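Local coordinates for protein 1H-3-hydroxy-4-oxoquinoline 2,4-dioxygenase (Pseudomonas putida, PDB 3IBT) that catalyses the cofactor-independent cleavage of the heterocyclic ring of 3-hydroxy-1H-quinolin-4-one by dioxygen, yielding N-formylanthranilate and carbon monoxide, at residues A[160-165]-A[241-246]; A[190-193]-A[197-200]. All coordinates share one frame; numbering follows the deposited sequence.

Contact 1: A[160-165]-A[241-246]; sequences ADVLNH and GRTHFP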
# COMPACT_ATOMS: atom_id res chain seq x y z
N ALA A 160 -13.00 -12.22 -10.66
CA ALA A 160 -12.24 -13.45 -10.48
C ALA A 160 -10.97 -13.20 -9.67
O ALA A 160 -10.73 -13.91 -8.69
CB ALA A 160 -11.90 -14.05 -11.82
N ASP A 161 -10.22 -12.17 -10.06
CA ASP A 161 -8.91 -11.85 -9.50
C ASP A 161 -8.96 -11.28 -8.10
O ASP A 161 -8.04 -11.51 -7.33
CB ASP A 161 -8.17 -10.83 -10.37
CG ASP A 161 -7.91 -11.31 -11.79
OD1 ASP A 161 -7.87 -12.57 -12.04
OD2 ASP A 161 -7.70 -10.42 -12.66
N VAL A 162 -9.99 -10.51 -7.78
CA VAL A 162 -10.11 -9.92 -6.43
C VAL A 162 -10.53 -11.01 -5.48
O VAL A 162 -9.94 -11.18 -4.41
CB VAL A 162 -11.15 -8.79 -6.40
CG1 VAL A 162 -11.40 -8.37 -5.01
CG2 VAL A 162 -10.64 -7.63 -7.17
N LEU A 163 -11.58 -11.74 -5.90
CA LEU A 163 -12.02 -12.93 -5.17
C LEU A 163 -10.85 -13.87 -4.92
O LEU A 163 -10.63 -14.31 -3.79
CB LEU A 163 -13.16 -13.64 -5.89
CG LEU A 163 -14.45 -12.82 -5.93
CD1 LEU A 163 -15.45 -13.41 -6.86
CD2 LEU A 163 -15.04 -12.73 -4.57
N ASN A 164 -10.06 -14.15 -5.94
CA ASN A 164 -8.95 -15.07 -5.77
C ASN A 164 -7.98 -14.57 -4.71
O ASN A 164 -7.38 -15.36 -3.93
CB ASN A 164 -8.17 -15.32 -7.06
CG ASN A 164 -7.02 -16.30 -6.84
OD1 ASN A 164 -7.22 -17.41 -6.33
ND2 ASN A 164 -5.81 -15.88 -7.14
N HIS A 165 -7.83 -13.24 -4.72
CA HIS A 165 -6.92 -12.59 -3.80
C HIS A 165 -7.37 -12.82 -2.36
O HIS A 165 -6.63 -13.36 -1.52
CB HIS A 165 -6.83 -11.12 -4.10
CG HIS A 165 -5.87 -10.42 -3.21
ND1 HIS A 165 -4.51 -10.56 -3.33
CD2 HIS A 165 -6.08 -9.59 -2.17
CE1 HIS A 165 -3.91 -9.82 -2.41
NE2 HIS A 165 -4.84 -9.23 -1.68
N GLY A 241 -14.87 1.66 -8.87
CA GLY A 241 -14.95 0.21 -8.62
C GLY A 241 -15.86 0.01 -7.43
O GLY A 241 -16.39 0.97 -6.90
N ARG A 242 -16.08 -1.23 -7.04
CA ARG A 242 -16.86 -1.50 -5.85
C ARG A 242 -15.90 -2.07 -4.80
O ARG A 242 -16.28 -2.26 -3.64
CB ARG A 242 -17.99 -2.49 -6.16
CG ARG A 242 -18.62 -2.31 -7.52
CD ARG A 242 -19.86 -1.35 -7.53
NE ARG A 242 -19.69 -0.06 -6.83
CZ ARG A 242 -20.37 0.29 -5.73
NH1 ARG A 242 -21.27 -0.54 -5.18
NH2 ARG A 242 -20.14 1.46 -5.17
N THR A 243 -14.66 -2.27 -5.22
CA THR A 243 -13.66 -3.03 -4.47
C THR A 243 -12.60 -2.16 -3.81
O THR A 243 -12.40 -1.00 -4.19
CB THR A 243 -13.01 -4.01 -5.49
OG1 THR A 243 -13.72 -5.23 -5.45
CG2 THR A 243 -11.46 -4.21 -5.35
N HIS A 244 -11.90 -2.75 -2.85
CA HIS A 244 -10.77 -2.13 -2.15
C HIS A 244 -9.41 -2.19 -2.92
O HIS A 244 -8.48 -1.49 -2.53
CB HIS A 244 -10.69 -2.74 -0.72
CG HIS A 244 -9.55 -2.26 0.14
ND1 HIS A 244 -9.36 -0.93 0.48
CD2 HIS A 244 -8.59 -2.95 0.80
CE1 HIS A 244 -8.31 -0.83 1.29
NE2 HIS A 244 -7.83 -2.04 1.50
N PHE A 245 -9.30 -2.98 -4.01
CA PHE A 245 -8.00 -3.18 -4.72
C PHE A 245 -8.14 -2.77 -6.16
O PHE A 245 -8.31 -3.59 -7.07
CB PHE A 245 -7.59 -4.61 -4.64
CG PHE A 245 -8.04 -5.26 -3.40
CD1 PHE A 245 -9.28 -5.88 -3.35
CD2 PHE A 245 -7.22 -5.24 -2.26
CE1 PHE A 245 -9.73 -6.51 -2.17
CE2 PHE A 245 -7.64 -5.87 -1.08
CZ PHE A 245 -8.91 -6.51 -1.03
N PRO A 246 -8.11 -1.45 -6.39
CA PRO A 246 -8.22 -1.00 -7.77
C PRO A 246 -7.11 -1.57 -8.70
O PRO A 246 -7.28 -1.64 -9.92
CB PRO A 246 -8.13 0.53 -7.64
CG PRO A 246 -7.66 0.83 -6.27
CD PRO A 246 -8.00 -0.33 -5.42

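Contact 2: A[190-193]-A[197-200]; sequences RTWG and DRMD. Unlike the reference sequence in segment 197-200: Asp200 (reference Glu).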
# COMPACT_ATOMS: atom_id res chain seq x y z
N ARG A 190 -3.41 6.12 15.84
CA ARG A 190 -3.31 6.67 17.20
C ARG A 190 -2.21 7.68 17.27
O ARG A 190 -2.26 8.60 18.05
CB ARG A 190 -2.96 5.57 18.19
CG ARG A 190 -3.97 4.46 18.24
CD ARG A 190 -4.81 4.44 19.54
NE ARG A 190 -5.52 3.16 19.65
CZ ARG A 190 -4.94 1.97 19.85
NH1 ARG A 190 -3.59 1.82 19.99
NH2 ARG A 190 -5.71 0.89 19.92
N THR A 191 -1.18 7.50 16.46
CA THR A 191 -0.07 8.44 16.44
C THR A 191 -0.43 9.72 15.70
O THR A 191 -0.22 10.83 16.20
CB THR A 191 1.16 7.74 15.85
OG1 THR A 191 1.46 6.62 16.69
CG2 THR A 191 2.39 8.67 15.75
N TRP A 192 -1.01 9.56 14.51
CA TRP A 192 -1.11 10.65 13.54
C TRP A 192 -2.51 11.18 13.45
O TRP A 192 -2.74 12.31 12.98
CB TRP A 192 -0.69 10.15 12.18
CG TRP A 192 0.74 9.68 12.16
CD1 TRP A 192 1.18 8.40 12.15
CD2 TRP A 192 1.91 10.50 12.17
NE1 TRP A 192 2.56 8.36 12.16
CE2 TRP A 192 3.03 9.64 12.17
CE3 TRP A 192 2.12 11.90 12.17
CZ2 TRP A 192 4.34 10.11 12.16
CZ3 TRP A 192 3.43 12.37 12.16
CH2 TRP A 192 4.52 11.47 12.17
N GLY A 193 -3.45 10.36 13.92
CA GLY A 193 -4.86 10.70 13.86
C GLY A 193 -5.40 10.10 12.58
O GLY A 193 -6.32 9.29 12.63
N ASP A 197 -3.74 13.88 8.48
CA ASP A 197 -2.89 14.58 9.43
C ASP A 197 -1.45 14.18 9.24
O ASP A 197 -0.56 15.02 9.26
CB ASP A 197 -3.29 14.25 10.87
CG ASP A 197 -4.63 14.83 11.25
OD1 ASP A 197 -5.36 15.29 10.36
OD2 ASP A 197 -4.98 14.84 12.45
N ARG A 198 -1.21 12.89 9.09
CA ARG A 198 0.13 12.44 8.75
C ARG A 198 0.76 13.34 7.67
O ARG A 198 1.80 13.97 7.89
CB ARG A 198 0.09 10.97 8.32
CG ARG A 198 1.37 10.41 7.82
CD ARG A 198 2.47 10.74 8.75
NE ARG A 198 3.67 9.94 8.52
CZ ARG A 198 4.89 10.48 8.51
NH1 ARG A 198 5.96 9.71 8.32
NH2 ARG A 198 5.02 11.79 8.68
N MSE A 199 0.07 13.44 6.53
CA MSE A 199 0.55 14.10 5.32
C MSE A 199 0.69 15.59 5.55
O MSE A 199 1.70 16.21 5.19
CB MSE A 199 -0.39 13.81 4.13
CG MSE A 199 -0.30 12.36 3.60
SE MSE A 199 -1.46 11.82 2.04
CE MSE A 199 -3.27 11.86 2.87
N ASP A 200 -0.32 16.16 6.19
CA ASP A 200 -0.33 17.56 6.49
C ASP A 200 0.87 17.98 7.40
O ASP A 200 1.22 19.15 7.51
CB ASP A 200 -1.69 17.90 7.11
CG ASP A 200 -2.19 19.33 6.76
OD1 ASP A 200 -1.39 20.14 6.19
OD2 ASP A 200 -3.38 19.65 7.09

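Contact 1: A[160-165]-A[241-246]
Phe245 presents its ring to two side chains that lie one turn apart on helix 160-169, Val162 and His165. Starting from CB, its side chain heads toward the helix, and the ring atoms then find different partners. CD1 lies 3.7 Å from Val162 CG1, and the same methyl stays at 3.8 Å from the next carbon, CE1. CE2 is the atom nearest His165, 4.2 Å from CD2 of the imidazole. His165 CD2 stands over the face of the phenyl, nearer its rim than its middle, so the histidine offers an edge to that face. The centroids are 5.3 Å apart with planes at 62°, a tilted T-shaped pair. The opposite face of Phe245 is occupied by CB of His244, over the ring centre. A flat apolar ring suits this position, since both of its faces meet carbon and the Val162 methyl comes in obliquely at CD1 and CE1.

The loop 241-246 follows the last strand of the sheet and carries His244, the probable proton donor/acceptor; in the alpha/beta-hydrolase fold the active-site histidine sits at just this point. His244 stacks on Trp153, and a weak hydrogen bond joins its ND1 to Asp120 OD2, while the helix carrying Val162 belongs to the insertion between strands 115-119 and 207-212 that forms the cap.

Val162 has CG1 anti to its backbone N (chi1 171°), which brings that methyl to the phenyl and also within 3.9 Å of Thr243 OG1, the valine and threonine side chains meeting tip to tip. Behind the loop, Glu249 accepts hydrogen bonds from the backbone N of both Arg242 and Thr243. Beyond the imidazole lies Gln32, a probable substrate-binding residue.

Contact 2: A[190-193]-A[197-200]
The guanidinium of Arg198 lies flat on the indole of Trp192, their planes only 9° apart. The two side chains run alongside each other and point the same way, so the overlap begins well before the charged end. Arg198 CD sits over the indole, 3.5 Å from Trp192 CD2, giving a CH-pi contact with the six-membered ring. Farther along, Arg198 NE is 3.7 Å from Trp192 CE2, and Arg198 NH2 is 3.5 Å from Trp192 CH2 at the far rim. Arg198 CZ stands over the same ring, 26° off its normal, in a cation-pi geometry. A bend at chi2 (49°) turns the arginine chain along the indole. Arginine fits here because it combines a greasy arm with a flat cation; an alanine in place of Trp192 would probably strip the guanidinium and CD of the flat surface they lie on, leaving Arg198 to be held mainly by Glu106 and its neighbours on helix 97-107.

Around this pair come the groups that position it. Thr191 CG2 lies against the opposite face of the indole, and the ring of Trp99 also meets that of Trp192. The guanidinium is anchored through NH1 by a salt bridge to Glu106, with a long, weak ion pair to Asp103. Gly193 ends the helix with a positive phi; a CB there would be jammed against the preceding carbonyl O, which explains the glycine. Past the turn, Ser194 OG accepts a hydrogen bond from Asp197 N, and Asp197 lies beside the helix end at Trp192 and Gly193.

The contact therefore closes the tight turn between helix 175-192 and the short helix 195-200. It rests on helix 97-107, the source of Trp99, Asp103, Glu106 and Ile102, and precedes strand 207-212 of the central sheet.

Contacts 1 and 2 lie on opposite sides of the chain's centre, their own centres 28 Å apart and their nearest atoms about 14 Å apart, so they do not touch. Both segments of contact 2 fall between the two segments of contact 1: 160-165 comes first, then 190-193 and 197-200, and finally 241-246. Helices 160-169 and 175-192 are consecutive, and strands 207-212 and 234-238 are adjacent in the sheet. Contact 1 is long-range, joining the inserted helices to the loop of the probable catalytic histidine, whereas contact 2 is a local turn where the chain leaves those helices to return to the sheet.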